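Mandelate racemase/muconate lactonizing enzyme/Enolase superfamily (Rhodobacter sphaeroides, PDB 2HZG) belongs to the enolase superfamily, whose members join an N-terminal capping domain to a TIM-barrel domain, and carries a sodium ion at its metal site. Local coordinates at residues 76-89 with 103-115. Sequence-based numbering, arbitrary orientation.
Sequences LDGPDDIARIAALV and LSGIEMALWDLLG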
loop_
_atom_site.group_PDB
_atom_site.type_symbol
_atom_site.label_atom_id
_atom_site.label_comp_id
_atom_site.label_asym_id
_atom_site.label_seq_id
_atom_site.Cartn_x
_atom_site.Cartn_y
_atom_site.Cartn_z
ATOM N N LEU A 76 0.283 27.232 -6.153
ATOM C CA LEU A 76 1.649 26.758 -6.161
ATOM C C LEU A 76 2.587 27.962 -6.218
ATOM O O LEU A 76 3.149 28.303 -7.284
ATOM C CB LEU A 76 1.875 25.782 -7.332
ATOM C CG LEU A 76 3.220 25.049 -7.435
ATOM C CD1 LEU A 76 3.416 24.038 -6.295
ATOM C CD2 LEU A 76 3.343 24.364 -8.797
ATOM N N ASP A 77 2.725 28.601 -5.056
ATOM C CA ASP A 77 3.494 29.836 -4.881
ATOM C C ASP A 77 4.908 29.611 -4.356
ATOM O O ASP A 77 5.651 30.586 -4.169
ATOM C CB ASP A 77 2.772 30.761 -3.892
ATOM C CG ASP A 77 1.520 31.381 -4.480
ATOM O OD1 ASP A 77 1.549 31.716 -5.687
ATOM O OD2 ASP A 77 0.520 31.532 -3.735
ATOM N N GLY A 78 5.278 28.355 -4.106
ATOM C CA GLY A 78 6.598 28.038 -3.582
ATOM C C GLY A 78 6.650 26.633 -3.011
ATOM O O GLY A 78 5.624 25.957 -2.953
ATOM N N PRO A 79 7.852 26.178 -2.603
ATOM C CA PRO A 79 8.064 24.828 -2.088
ATOM C C PRO A 79 7.074 24.389 -1.010
ATOM O O PRO A 79 6.659 23.236 -1.007
ATOM C CB PRO A 79 9.494 24.897 -1.527
ATOM C CG PRO A 79 10.164 25.862 -2.428
ATOM C CD PRO A 79 9.123 26.939 -2.636
ATOM N N ASP A 80 6.712 25.294 -0.102
ATOM C CA ASP A 80 5.756 24.991 0.951
ATOM C C ASP A 80 4.411 24.501 0.438
ATOM O O ASP A 80 3.760 23.729 1.123
ATOM C CB ASP A 80 5.527 26.204 1.847
ATOM C CG ASP A 80 6.695 26.476 2.773
ATOM O OD1 ASP A 80 7.686 25.704 2.777
ATOM O OD2 ASP A 80 6.616 27.475 3.502
ATOM N N ASP A 81 3.987 24.969 -0.740
ATOM C CA ASP A 81 2.747 24.481 -1.361
ATOM C C ASP A 81 2.843 23.036 -1.835
ATOM O O ASP A 81 1.833 22.362 -1.891
ATOM C CB ASP A 81 2.317 25.351 -2.529
ATOM C CG ASP A 81 1.749 26.680 -2.077
ATOM O OD1 ASP A 81 0.840 26.690 -1.206
ATOM O OD2 ASP A 81 2.235 27.704 -2.591
ATOM N N ILE A 82 4.051 22.571 -2.164
ATOM C CA ILE A 82 4.240 21.168 -2.561
ATOM C C ILE A 82 3.891 20.253 -1.393
ATOM O O ILE A 82 3.073 19.341 -1.535
ATOM C CB ILE A 82 5.668 20.869 -3.100
ATOM C CG1 ILE A 82 5.956 21.752 -4.342
ATOM C CG2 ILE A 82 5.793 19.359 -3.400
ATOM C CD1 ILE A 82 7.372 21.611 -4.964
ATOM N N ALA A 83 4.503 20.530 -0.245
ATOM C CA ALA A 83 4.182 19.849 1.018
ATOM C C ALA A 83 2.687 19.914 1.323
ATOM O O ALA A 83 2.066 18.898 1.689
ATOM C CB ALA A 83 5.015 20.427 2.184
ATOM N N ARG A 84 2.106 21.097 1.129
ATOM C CA ARG A 84 0.691 21.311 1.403
ATOM C C ARG A 84 -0.175 20.429 0.509
ATOM O O ARG A 84 -1.110 19.769 0.981
ATOM C CB ARG A 84 0.326 22.790 1.225
ATOM C CG ARG A 84 -1.054 23.160 1.735
ATOM C CD ARG A 84 -1.402 24.646 1.409
ATOM N NE ARG A 84 -1.286 24.942 -0.022
ATOM C CZ ARG A 84 -2.161 24.537 -0.937
ATOM N NH1 ARG A 84 -3.227 23.816 -0.585
ATOM N NH2 ARG A 84 -1.970 24.851 -2.209
ATOM N N ILE A 85 0.135 20.430 -0.781
ATOM C CA ILE A 85 -0.615 19.648 -1.739
ATOM C C ILE A 85 -0.487 18.142 -1.469
ATOM O O ILE A 85 -1.488 17.400 -1.528
ATOM C CB ILE A 85 -0.207 20.008 -3.200
ATOM C CG1 ILE A 85 -0.719 21.424 -3.546
ATOM C CG2 ILE A 85 -0.748 18.955 -4.198
ATOM C CD1 ILE A 85 -0.106 22.051 -4.835
ATOM N N ALA A 86 0.742 17.690 -1.209
ATOM C CA ALA A 86 0.992 16.278 -0.856
ATOM C C ALA A 86 0.219 15.828 0.400
ATOM O O ALA A 86 -0.352 14.741 0.425
ATOM C CB ALA A 86 2.496 16.036 -0.671
ATOM N N ALA A 87 0.212 16.660 1.441
ATOM C CA ALA A 87 -0.605 16.391 2.647
ATOM C C ALA A 87 -2.108 16.322 2.335
ATOM O O ALA A 87 -2.823 15.495 2.895
ATOM C CB ALA A 87 -0.322 17.432 3.733
ATOM N N LEU A 88 -2.574 17.184 1.431
ATOM C CA LEU A 88 -3.980 17.187 0.999
ATOM C C LEU A 88 -4.357 15.871 0.306
ATOM O O LEU A 88 -5.381 15.271 0.611
ATOM C CB LEU A 88 -4.274 18.381 0.066
ATOM C CG LEU A 88 -5.742 18.804 -0.117
ATOM C CD1 LEU A 88 -6.479 19.052 1.214
ATOM C CD2 LEU A 88 -5.801 20.072 -0.968
ATOM N N VAL A 89 -3.522 15.431 -0.632
ATOM C CA VAL A 89 -3.705 14.106 -1.260
ATOM C C VAL A 89 -3.705 13.024 -0.193
ATOM O O VAL A 89 -4.566 12.164 -0.214
ATOM C CB VAL A 89 -2.618 13.812 -2.322
ATOM C CG1 VAL A 89 -2.691 12.336 -2.794
ATOM C CG2 VAL A 89 -2.721 14.795 -3.502
ATOM N N LEU A 103 0.715 10.133 -6.701
ATOM C CA LEU A 103 1.305 11.343 -6.126
ATOM C C LEU A 103 2.804 11.532 -6.430
ATOM O O LEU A 103 3.253 12.649 -6.658
ATOM C CB LEU A 103 1.103 11.373 -4.616
ATOM C CG LEU A 103 1.738 12.535 -3.829
ATOM C CD1 LEU A 103 1.191 13.928 -4.288
ATOM C CD2 LEU A 103 1.485 12.325 -2.356
ATOM N N SER A 104 3.579 10.449 -6.384
ATOM C CA SER A 104 5.023 10.529 -6.600
ATOM C C SER A 104 5.410 11.363 -7.834
ATOM O O SER A 104 6.231 12.287 -7.738
ATOM C CB SER A 104 5.635 9.121 -6.706
ATOM O OG SER A 104 5.551 8.427 -5.460
ATOM N N GLY A 105 4.843 11.001 -8.986
ATOM C CA GLY A 105 5.142 11.664 -10.260
ATOM C C GLY A 105 4.676 13.119 -10.268
ATOM O O GLY A 105 5.359 13.985 -10.803
ATOM N N ILE A 106 3.514 13.373 -9.657
ATOM C CA ILE A 106 2.959 14.732 -9.544
ATOM C C ILE A 106 3.861 15.606 -8.698
ATOM O O ILE A 106 4.213 16.698 -9.104
ATOM C CB ILE A 106 1.534 14.717 -8.936
ATOM C CG1 ILE A 106 0.561 14.059 -9.917
ATOM C CG2 ILE A 106 1.054 16.163 -8.522
ATOM C CD1 ILE A 106 -0.710 13.571 -9.286
ATOM N N GLU A 107 4.244 15.102 -7.531
ATOM C CA GLU A 107 5.039 15.844 -6.569
ATOM C C GLU A 107 6.422 16.209 -7.152
ATOM O O GLU A 107 6.866 17.354 -7.045
ATOM C CB GLU A 107 5.133 15.032 -5.260
ATOM C CG GLU A 107 5.649 15.792 -4.016
ATOM C CD GLU A 107 7.179 15.787 -3.914
ATOM O OE1 GLU A 107 7.899 15.380 -4.887
ATOM O OE2 GLU A 107 7.677 16.166 -2.842
ATOM N N MET A 108 7.102 15.250 -7.775
ATOM C CA MET A 108 8.384 15.568 -8.384
ATOM C C MET A 108 8.243 16.564 -9.550
ATOM O O MET A 108 9.134 17.391 -9.737
ATOM C CB MET A 108 9.180 14.307 -8.780
ATOM C CG MET A 108 8.732 13.606 -10.025
ATOM S SD MET A 108 9.810 12.221 -10.502
ATOM C CE MET A 108 9.597 11.174 -9.052
ATOM N N ALA A 109 7.124 16.498 -10.294
ATOM C CA ALA A 109 6.839 17.462 -11.375
ATOM C C ALA A 109 6.661 18.878 -10.833
ATOM O O ALA A 109 6.970 19.847 -11.524
ATOM C CB ALA A 109 5.588 17.040 -12.188
ATOM N N LEU A 110 6.167 18.990 -9.597
ATOM C CA LEU A 110 6.062 20.279 -8.904
ATOM C C LEU A 110 7.418 20.885 -8.566
ATOM O O LEU A 110 7.625 22.091 -8.759
ATOM C CB LEU A 110 5.190 20.167 -7.632
ATOM C CG LEU A 110 3.759 19.678 -7.845
ATOM C CD1 LEU A 110 2.977 19.805 -6.531
ATOM C CD2 LEU A 110 3.119 20.480 -8.976
ATOM N N TRP A 111 8.339 20.060 -8.077
ATOM C CA TRP A 111 9.718 20.485 -7.892
ATOM C C TRP A 111 10.386 20.903 -9.199
ATOM O O TRP A 111 11.081 21.916 -9.229
ATOM C CB TRP A 111 10.539 19.392 -7.231
ATOM C CG TRP A 111 10.108 19.138 -5.805
ATOM C CD1 TRP A 111 9.358 18.104 -5.360
ATOM C CD2 TRP A 111 10.400 19.951 -4.670
ATOM N NE1 TRP A 111 9.178 18.204 -4.000
ATOM C CE2 TRP A 111 9.794 19.339 -3.554
ATOM C CE3 TRP A 111 11.124 21.148 -4.482
ATOM C CZ2 TRP A 111 9.884 19.872 -2.266
ATOM C CZ3 TRP A 111 11.207 21.678 -3.212
ATOM C CH2 TRP A 111 10.602 21.039 -2.113
ATOM N N ASP A 112 10.166 20.114 -10.255
ATOM C CA ASP A 112 10.647 20.444 -11.589
ATOM C C ASP A 112 10.078 21.797 -12.063
ATOM O O ASP A 112 10.840 22.672 -12.492
ATOM C CB ASP A 112 10.310 19.313 -12.573
ATOM C CG ASP A 112 11.061 19.452 -13.909
ATOM O OD1 ASP A 112 12.273 19.789 -13.892
ATOM O OD2 ASP A 112 10.444 19.223 -14.971
ATOM N N LEU A 113 8.753 21.967 -11.953
ATOM C CA LEU A 113 8.068 23.200 -12.361
ATOM C C LEU A 113 8.606 24.404 -11.576
ATOM O O LEU A 113 9.016 25.395 -12.158
ATOM C CB LEU A 113 6.543 23.074 -12.155
ATOM C CG LEU A 113 5.565 24.113 -12.747
ATOM C CD1 LEU A 113 4.142 23.534 -12.803
ATOM C CD2 LEU A 113 5.578 25.460 -12.015
ATOM N N LEU A 114 8.606 24.321 -10.255
ATOM C CA LEU A 114 9.100 25.450 -9.470
ATOM C C LEU A 114 10.581 25.724 -9.748
ATOM O O LEU A 114 10.982 26.880 -9.811
ATOM C CB LEU A 114 8.824 25.284 -7.962
ATOM C CG LEU A 114 7.336 25.426 -7.573
ATOM C CD1 LEU A 114 7.147 25.227 -6.063
ATOM C CD2 LEU A 114 6.759 26.774 -7.970
ATOM N N GLY A 115 11.387 24.666 -9.904
ATOM C CA GLY A 115 12.798 24.842 -10.209
ATOM C C GLY A 115 13.020 25.527 -11.545
ATOM O O GLY A 115 13.837 26.435 -11.659
#
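I82 of helix 79-89 meets L110, W111 and L114 of helix 103-115 where the two helices run antiparallel, their axes 10.1 Å apart and their directions 167° from each other. The side chain of I82 is a knob in a hole formed by E107, L110, W111 and L114. Its CD1 lies over one face of the indole, 3.6 Å from the centroid of the W111 five-membered ring, a CH-pi contact. With CG1 placed anti to the carbonyl carbon (chi1 -60°), isoleucine can use both branches: CD1 covers the ring while CG2 rests 3.6 Å from CG of E107, so a beta-branched residue suits the place. The indole is held by its own helix, W111 NE1 donating to E107 OE2 at 2.8 Å in the ring plane but from above the carboxylate. E107 also accepts bonds from the backbone N of L284 and G285, which satisfies this buried carboxylate and ties the helix to the start of helix 284-297.

Leucines fill the flanks. L76, in the loop leading into helix 79-89, spreads its fork over helix 103-115, CD2 3.9 Å from L110 CD2 and CD1 equally close to L114 CD1. L114 also presses CD1 against the backbone of G78, 3.4 Å from its C atom; glycine suits this extended backbone (phi 164°), strained for other residues, just before P79. Farther along, A86 is small enough for L103 to lie against it, and V89 CG2 touches L103 CD1 at 4.1 Å. Through L110 and L113, helix 103-115 packs on strand 27-35 of the three-stranded antiparallel sheet, and helix 79-89 packs against helix 103-115, the alpha+beta arrangement of the enolase-superfamily N-terminal domain.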